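Local coordinates for protein sulfate adenylyltransferase (Allochromatium vinosum, PDB 4DNX) that catalyses the reaction of sulfate with ATP to give adenosine 5'-phosphosulfate and diphosphate, at residues Met1-Val5 with Gln285-Thr290; Val36-Ala40 with Thr148-Gln152; Ile226-Leu230 with Arg243-Ile247. One frame throughout, in Å; residues are numbered along the deposited sequence.

Contact 1 (Met1-Val5 with Gln285-Thr290); sequences MIKPV and QNMGAT
The extended N terminus lies across a Schellman motif, the C-terminal cap of helix 274-287. Residues 2-5 keep phi between -59° and -77° and psi between 122° and 162°. The two backbones run in opposite directions, with CA-CA distances of 5.9 Å for Ile2-Gly288 and 4.7 Å for Pro4-Asn286; 438 Å² is buried in all. Ile2, the most covered residue, uses a tt side chain to fill the hollow beside the helix end: CG2 lies 3.6 Å from both Gly288 O and Ala289 O, and CD1 3.9 Å from Gln285 CG. Gln285, also tt, extends toward the N-terminal segment so that NE2 donates to Lys3 O at 2.9 Å, while its OE1 accepts from the backbone of Ala324 and Ile325. Val5 (t) packs CG2 at 3.7 Å from Gln285 CD. Gly288, with phi 110°, ends the helix, its N bonded to Gln285 O at 3.0 Å; a CB here would jam against the preceding carbonyl. Arg184 of helix 180-190 binds Ile2 O and Asn286 O, joining both backbones. Water 1 accepts from Ile2 N (3.0 Å) and donates to Gly288 O (2.8 Å). At the far end Val5 N donates to Asn286 OD1 at 2.9 Å.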
# COMPACT_ATOMS: atom_id res chain seq x y z
N MET A 1 -17.75 -13.15 3.23
CA MET A 1 -17.24 -12.33 2.09
C MET A 1 -17.78 -12.94 0.79
O MET A 1 -17.97 -14.15 0.71
CB MET A 1 -15.69 -12.30 2.12
CG MET A 1 -15.00 -11.39 1.07
SD MET A 1 -14.10 -9.99 1.81
CE MET A 1 -15.18 -9.71 3.19
N ILE A 2 -18.09 -12.09 -0.19
CA ILE A 2 -18.49 -12.57 -1.50
C ILE A 2 -17.36 -13.42 -2.07
O ILE A 2 -16.17 -13.10 -1.88
CB ILE A 2 -18.83 -11.39 -2.45
CG1 ILE A 2 -19.52 -11.87 -3.72
CG2 ILE A 2 -17.55 -10.51 -2.76
CD1 ILE A 2 -20.24 -10.77 -4.50
N LYS A 3 -17.72 -14.53 -2.73
CA LYS A 3 -16.65 -15.39 -3.25
C LYS A 3 -15.89 -14.73 -4.40
O LYS A 3 -16.46 -13.93 -5.14
CB LYS A 3 -17.21 -16.77 -3.64
CG LYS A 3 -18.13 -16.75 -4.87
CD LYS A 3 -18.64 -18.16 -5.24
CE LYS A 3 -17.50 -19.18 -5.51
NZ LYS A 3 -16.47 -18.82 -6.58
N PRO A 4 -14.60 -15.05 -4.55
CA PRO A 4 -13.87 -14.61 -5.74
C PRO A 4 -14.51 -15.25 -6.98
O PRO A 4 -15.24 -16.26 -6.88
CB PRO A 4 -12.45 -15.17 -5.53
CG PRO A 4 -12.36 -15.48 -4.02
CD PRO A 4 -13.75 -15.84 -3.62
N VAL A 5 -14.23 -14.69 -8.16
CA VAL A 5 -14.85 -15.25 -9.34
C VAL A 5 -14.12 -16.53 -9.75
O VAL A 5 -12.94 -16.49 -9.95
CB VAL A 5 -14.85 -14.25 -10.54
CG1 VAL A 5 -15.68 -14.84 -11.69
CG2 VAL A 5 -15.47 -12.90 -10.10
N GLN A 285 -15.74 -7.81 -7.96
CA GLN A 285 -16.14 -8.98 -7.14
C GLN A 285 -14.89 -9.58 -6.53
O GLN A 285 -14.88 -9.94 -5.33
CB GLN A 285 -16.92 -10.01 -7.96
CG GLN A 285 -17.38 -11.21 -7.09
CD GLN A 285 -18.26 -12.21 -7.83
OE1 GLN A 285 -19.11 -11.83 -8.64
NE2 GLN A 285 -18.09 -13.49 -7.50
N ASN A 286 -13.82 -9.70 -7.33
CA ASN A 286 -12.56 -10.23 -6.77
C ASN A 286 -12.00 -9.46 -5.56
O ASN A 286 -11.49 -10.06 -4.63
CB ASN A 286 -11.49 -10.40 -7.87
CG ASN A 286 -11.64 -11.70 -8.60
OD1 ASN A 286 -12.25 -12.64 -8.09
ND2 ASN A 286 -11.05 -11.79 -9.79
N MET A 287 -12.14 -8.14 -5.57
CA MET A 287 -11.67 -7.31 -4.47
C MET A 287 -12.64 -7.34 -3.25
O MET A 287 -12.22 -6.93 -2.16
CB MET A 287 -11.35 -5.89 -4.96
CG MET A 287 -12.53 -4.99 -4.89
SD MET A 287 -12.10 -3.41 -5.70
CE MET A 287 -13.60 -2.47 -5.25
N GLY A 288 -13.85 -7.93 -3.39
CA GLY A 288 -14.74 -8.14 -2.25
C GLY A 288 -16.00 -7.27 -2.22
O GLY A 288 -16.77 -7.32 -1.25
N ALA A 289 -16.20 -6.47 -3.27
CA ALA A 289 -17.41 -5.64 -3.34
C ALA A 289 -18.61 -6.52 -3.66
O ALA A 289 -18.49 -7.49 -4.45
CB ALA A 289 -17.28 -4.53 -4.37
N THR A 290 -19.76 -6.18 -3.07
CA THR A 290 -20.99 -6.91 -3.31
C THR A 290 -21.89 -6.21 -4.33
O THR A 290 -22.82 -6.84 -4.88
CB THR A 290 -21.79 -7.16 -1.99
OG1 THR A 290 -22.09 -5.91 -1.36
CG2 THR A 290 -21.04 -8.02 -1.00
O HOH W 1 -17.67 -9.19 0.62

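Contact 2 (Val36-Ala40 with Thr148-Gln152); sequences VSSQA and TFNSQ
Three side chains relay hydrogen bonds between the start of helix 38-48 and the turn that follows helix 144-149. Ser37 OG donates to Gln152 OE1 at 2.7 Å, and Gln152 NE2 donates to Gln39 OE1 at 3.1 Å with a bent N-H...O angle of 135°. Both ends of the Gln152 amide are thus used across the gap, and NE2 makes a second, straighter bond (173°) to Phe149 O at 3.1 Å, which holds the glutamine against its own turn. Ser37 is the N-cap: with chi1 at 67° (p), its OG also accepts from Ala40 N at 3.0 Å, so one hydroxyl caps the helix and reaches the other segment.

The backbones stay well apart, with CA atoms 6.7 Å from each other at Ser37-Gln152 and 8.2 Å at Gln39-Phe149. Long side chains span the space: Gln39 is tt and Gln152 mt. Helix 144-149 ends at Phe149, and Asn150 (-90°/8°) starts the turn, in which Ser151 N bonds to Thr148 O at 3.1 Å.

Packing is light, 201 Å² in total. Gln39 OE1 meets the edge of the Phe149 ring, 3.7 Å from CD1, and Gln39 NE2 lies 4.0 Å from Thr148 CG2. The Phe149 ring itself packs on Met128, Met131 and Thr132 of helix 125-136. This is a polar surface contact within the PUA-like region: the two segments are held chiefly by paired donors and acceptors, with the Gln152 amide orientation consistent with its bonds to Ser37, Gln39 and Phe149.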
# COMPACT_ATOMS: atom_id res chain seq x y z
N VAL A 36 7.07 -5.21 -23.46
CA VAL A 36 5.69 -5.50 -23.85
C VAL A 36 4.93 -4.18 -24.07
O VAL A 36 5.46 -3.10 -23.78
CB VAL A 36 4.96 -6.39 -22.78
CG1 VAL A 36 5.68 -7.73 -22.66
CG2 VAL A 36 4.82 -5.73 -21.39
N SER A 37 3.71 -4.25 -24.60
CA SER A 37 2.91 -3.00 -24.72
C SER A 37 2.42 -2.53 -23.35
O SER A 37 2.34 -3.30 -22.38
CB SER A 37 1.70 -3.21 -25.62
OG SER A 37 0.76 -4.12 -25.03
N SER A 38 2.03 -1.26 -23.27
CA SER A 38 1.40 -0.80 -22.02
C SER A 38 0.14 -1.62 -21.68
O SER A 38 -0.15 -1.86 -20.47
CB SER A 38 1.14 0.72 -22.11
OG SER A 38 0.58 1.26 -20.94
N GLN A 39 -0.63 -2.06 -22.71
CA GLN A 39 -1.81 -2.89 -22.49
C GLN A 39 -1.43 -4.22 -21.83
O GLN A 39 -2.02 -4.59 -20.81
CB GLN A 39 -2.61 -3.10 -23.81
CG GLN A 39 -3.68 -4.18 -23.68
CD GLN A 39 -4.48 -4.29 -24.98
OE1 GLN A 39 -4.43 -5.32 -25.69
NE2 GLN A 39 -5.20 -3.22 -25.31
N ALA A 40 -0.43 -4.90 -22.37
CA ALA A 40 0.01 -6.15 -21.75
C ALA A 40 0.56 -5.89 -20.34
O ALA A 40 0.43 -6.75 -19.44
CB ALA A 40 1.06 -6.84 -22.62
N THR A 148 -5.54 1.20 -30.28
CA THR A 148 -4.51 0.61 -29.42
C THR A 148 -4.39 -0.89 -29.64
O THR A 148 -3.28 -1.43 -29.77
CB THR A 148 -4.81 0.93 -27.91
OG1 THR A 148 -4.69 2.35 -27.73
CG2 THR A 148 -3.86 0.17 -26.94
N PHE A 149 -5.54 -1.58 -29.67
CA PHE A 149 -5.52 -3.04 -29.75
C PHE A 149 -4.83 -3.48 -31.04
O PHE A 149 -4.07 -4.45 -31.05
CB PHE A 149 -6.99 -3.58 -29.71
CG PHE A 149 -7.11 -5.09 -29.72
CD1 PHE A 149 -6.57 -5.86 -28.68
CD2 PHE A 149 -7.75 -5.75 -30.78
CE1 PHE A 149 -6.68 -7.28 -28.69
CE2 PHE A 149 -7.88 -7.16 -30.80
CZ PHE A 149 -7.34 -7.91 -29.74
N ASN A 150 -5.08 -2.72 -32.10
CA ASN A 150 -4.59 -3.08 -33.43
C ASN A 150 -3.21 -2.49 -33.73
O ASN A 150 -2.72 -2.61 -34.87
CB ASN A 150 -5.61 -2.64 -34.49
CG ASN A 150 -6.79 -3.60 -34.56
OD1 ASN A 150 -6.72 -4.62 -35.23
ND2 ASN A 150 -7.85 -3.29 -33.83
N SER A 151 -2.59 -1.90 -32.72
CA SER A 151 -1.32 -1.18 -32.89
C SER A 151 -0.18 -1.81 -32.12
O SER A 151 0.81 -1.13 -31.85
CB SER A 151 -1.46 0.29 -32.48
OG SER A 151 -2.10 0.98 -33.53
N GLN A 152 -0.29 -3.10 -31.83
CA GLN A 152 0.66 -3.77 -30.96
C GLN A 152 1.51 -4.82 -31.65
O GLN A 152 2.43 -5.38 -31.02
CB GLN A 152 -0.06 -4.48 -29.82
CG GLN A 152 -0.92 -3.55 -28.93
CD GLN A 152 -1.68 -4.37 -27.91
OE1 GLN A 152 -1.16 -4.62 -26.82
NE2 GLN A 152 -2.85 -4.90 -28.29

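Contact 3 (Ile226-Leu230 with Arg243-Ile247); sequences IHMLL and RDAAI
This buried helix-on-sheet contact sets helix 240-254 against strand 223-230 of the five-stranded parallel sheet. The local axes are 11.9 Å apart at closest approach and nearly antiparallel (170°), with CA-CA distances of 8.8 Å for Ile226-Ile247 and 9.4 Å for Met228-Asp244. Alternation along the strand points Ile226 and Met228 toward the helix. Met228 (mtm) is central: SD lies 3.5 Å from Ile247 CD1 and 3.6 Å from Arg243 NE, and CE 3.6 Å from Asp244 OD1. These pieces belong to a beta-alpha-beta crossover, strand 223-230, helix 240-254, strand 260-266, in the Rossmann-like part of the enzyme; Val262 of the last strand touches both Met228 and Ile247. The helix side contributes Arg243 and Ile247, one turn apart. Arg243 runs past Met228, placing NH2 3.7 Å from Leu230 CD2, while NH1 bonds to Arg201 O. One step back along the alternating face of the strand, Ile226 and Ile247, both mt, meet through Ile226 CD1 and Ile247 CG2 at 3.9 Å.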
# COMPACT_ATOMS: atom_id res chain seq x y z
N ILE A 226 -13.97 3.51 -2.83
CA ILE A 226 -13.80 4.50 -3.94
C ILE A 226 -12.54 3.96 -4.60
O ILE A 226 -11.47 3.93 -3.98
CB ILE A 226 -13.59 5.90 -3.40
CG1 ILE A 226 -14.88 6.38 -2.66
CG2 ILE A 226 -13.28 6.84 -4.58
CD1 ILE A 226 -14.83 7.76 -2.00
N HIS A 227 -12.69 3.46 -5.82
CA HIS A 227 -11.62 2.68 -6.48
C HIS A 227 -11.12 3.58 -7.61
O HIS A 227 -11.75 3.66 -8.67
CB HIS A 227 -12.24 1.37 -6.98
CG HIS A 227 -11.24 0.25 -7.16
ND1 HIS A 227 -11.37 -0.70 -8.16
CD2 HIS A 227 -10.10 -0.05 -6.51
CE1 HIS A 227 -10.37 -1.56 -8.09
NE2 HIS A 227 -9.57 -1.19 -7.10
N MET A 228 -10.01 4.26 -7.36
CA MET A 228 -9.54 5.31 -8.29
C MET A 228 -8.69 4.71 -9.40
O MET A 228 -7.86 3.81 -9.15
CB MET A 228 -8.74 6.38 -7.54
CG MET A 228 -9.61 7.30 -6.51
SD MET A 228 -8.57 8.47 -5.63
CE MET A 228 -7.38 7.40 -4.79
N LEU A 229 -8.91 5.18 -10.62
CA LEU A 229 -8.13 4.65 -11.73
C LEU A 229 -6.83 5.47 -11.73
O LEU A 229 -6.85 6.68 -11.97
CB LEU A 229 -8.91 4.78 -13.05
CG LEU A 229 -8.08 4.45 -14.31
CD1 LEU A 229 -7.28 3.12 -14.17
CD2 LEU A 229 -9.07 4.39 -15.46
N LEU A 230 -5.71 4.81 -11.42
CA LEU A 230 -4.40 5.44 -11.39
C LEU A 230 -3.75 5.34 -12.78
O LEU A 230 -3.87 4.32 -13.45
CB LEU A 230 -3.49 4.70 -10.39
CG LEU A 230 -4.15 4.64 -9.01
CD1 LEU A 230 -3.32 3.71 -8.12
CD2 LEU A 230 -4.29 6.01 -8.38
N ARG A 243 -6.13 15.58 -6.05
CA ARG A 243 -7.30 14.71 -6.19
C ARG A 243 -7.51 13.93 -4.90
O ARG A 243 -8.63 13.85 -4.37
CB ARG A 243 -7.11 13.71 -7.36
CG ARG A 243 -8.41 13.00 -7.69
CD ARG A 243 -8.31 11.54 -8.11
NE ARG A 243 -7.03 10.87 -7.84
CZ ARG A 243 -6.35 10.21 -8.76
NH1 ARG A 243 -6.82 10.17 -10.00
NH2 ARG A 243 -5.19 9.59 -8.45
N ASP A 244 -6.40 13.39 -4.37
CA ASP A 244 -6.46 12.58 -3.15
C ASP A 244 -6.93 13.41 -1.97
O ASP A 244 -7.81 12.97 -1.22
CB ASP A 244 -5.06 12.03 -2.82
CG ASP A 244 -4.65 10.88 -3.73
OD1 ASP A 244 -5.44 10.45 -4.61
OD2 ASP A 244 -3.49 10.41 -3.55
N ALA A 245 -6.36 14.61 -1.80
CA ALA A 245 -6.79 15.49 -0.69
C ALA A 245 -8.30 15.80 -0.78
O ALA A 245 -9.00 15.80 0.23
CB ALA A 245 -6.02 16.79 -0.72
N ALA A 246 -8.79 16.09 -2.00
CA ALA A 246 -10.23 16.37 -2.16
C ALA A 246 -11.13 15.19 -1.78
O ALA A 246 -12.13 15.36 -1.08
CB ALA A 246 -10.54 16.84 -3.62
N ILE A 247 -10.75 13.98 -2.22
CA ILE A 247 -11.55 12.77 -1.97
C ILE A 247 -11.49 12.43 -0.48
O ILE A 247 -12.53 12.09 0.13
CB ILE A 247 -11.12 11.57 -2.86
CG1 ILE A 247 -11.56 11.88 -4.31
CG2 ILE A 247 -11.80 10.21 -2.41
CD1 ILE A 247 -11.12 10.91 -5.32

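In the fold
The chain begins in contact 1, whose second half is reached only after some 280 residues, so the loop it closes contains both other contacts. Contact 2 comes first within it, tying helix 38-48 to the end of helix 144-149 in the PUA-like region. It has closed before contact 3 opens; contact 3 closes a short loop, its segments only 13 residues apart at the nearest ends, within one beta-alpha-beta unit in the ATP-sulfurylase region. Residues 285-290 then bring the chain back to its N terminus, joining the two family regions. Contacts 1 and 3 touch where Met287 SD lies 3.5 Å from His227 CE1. Contact 2 stands apart, its centre 29 Å from that of contact 1, across the chain's centre.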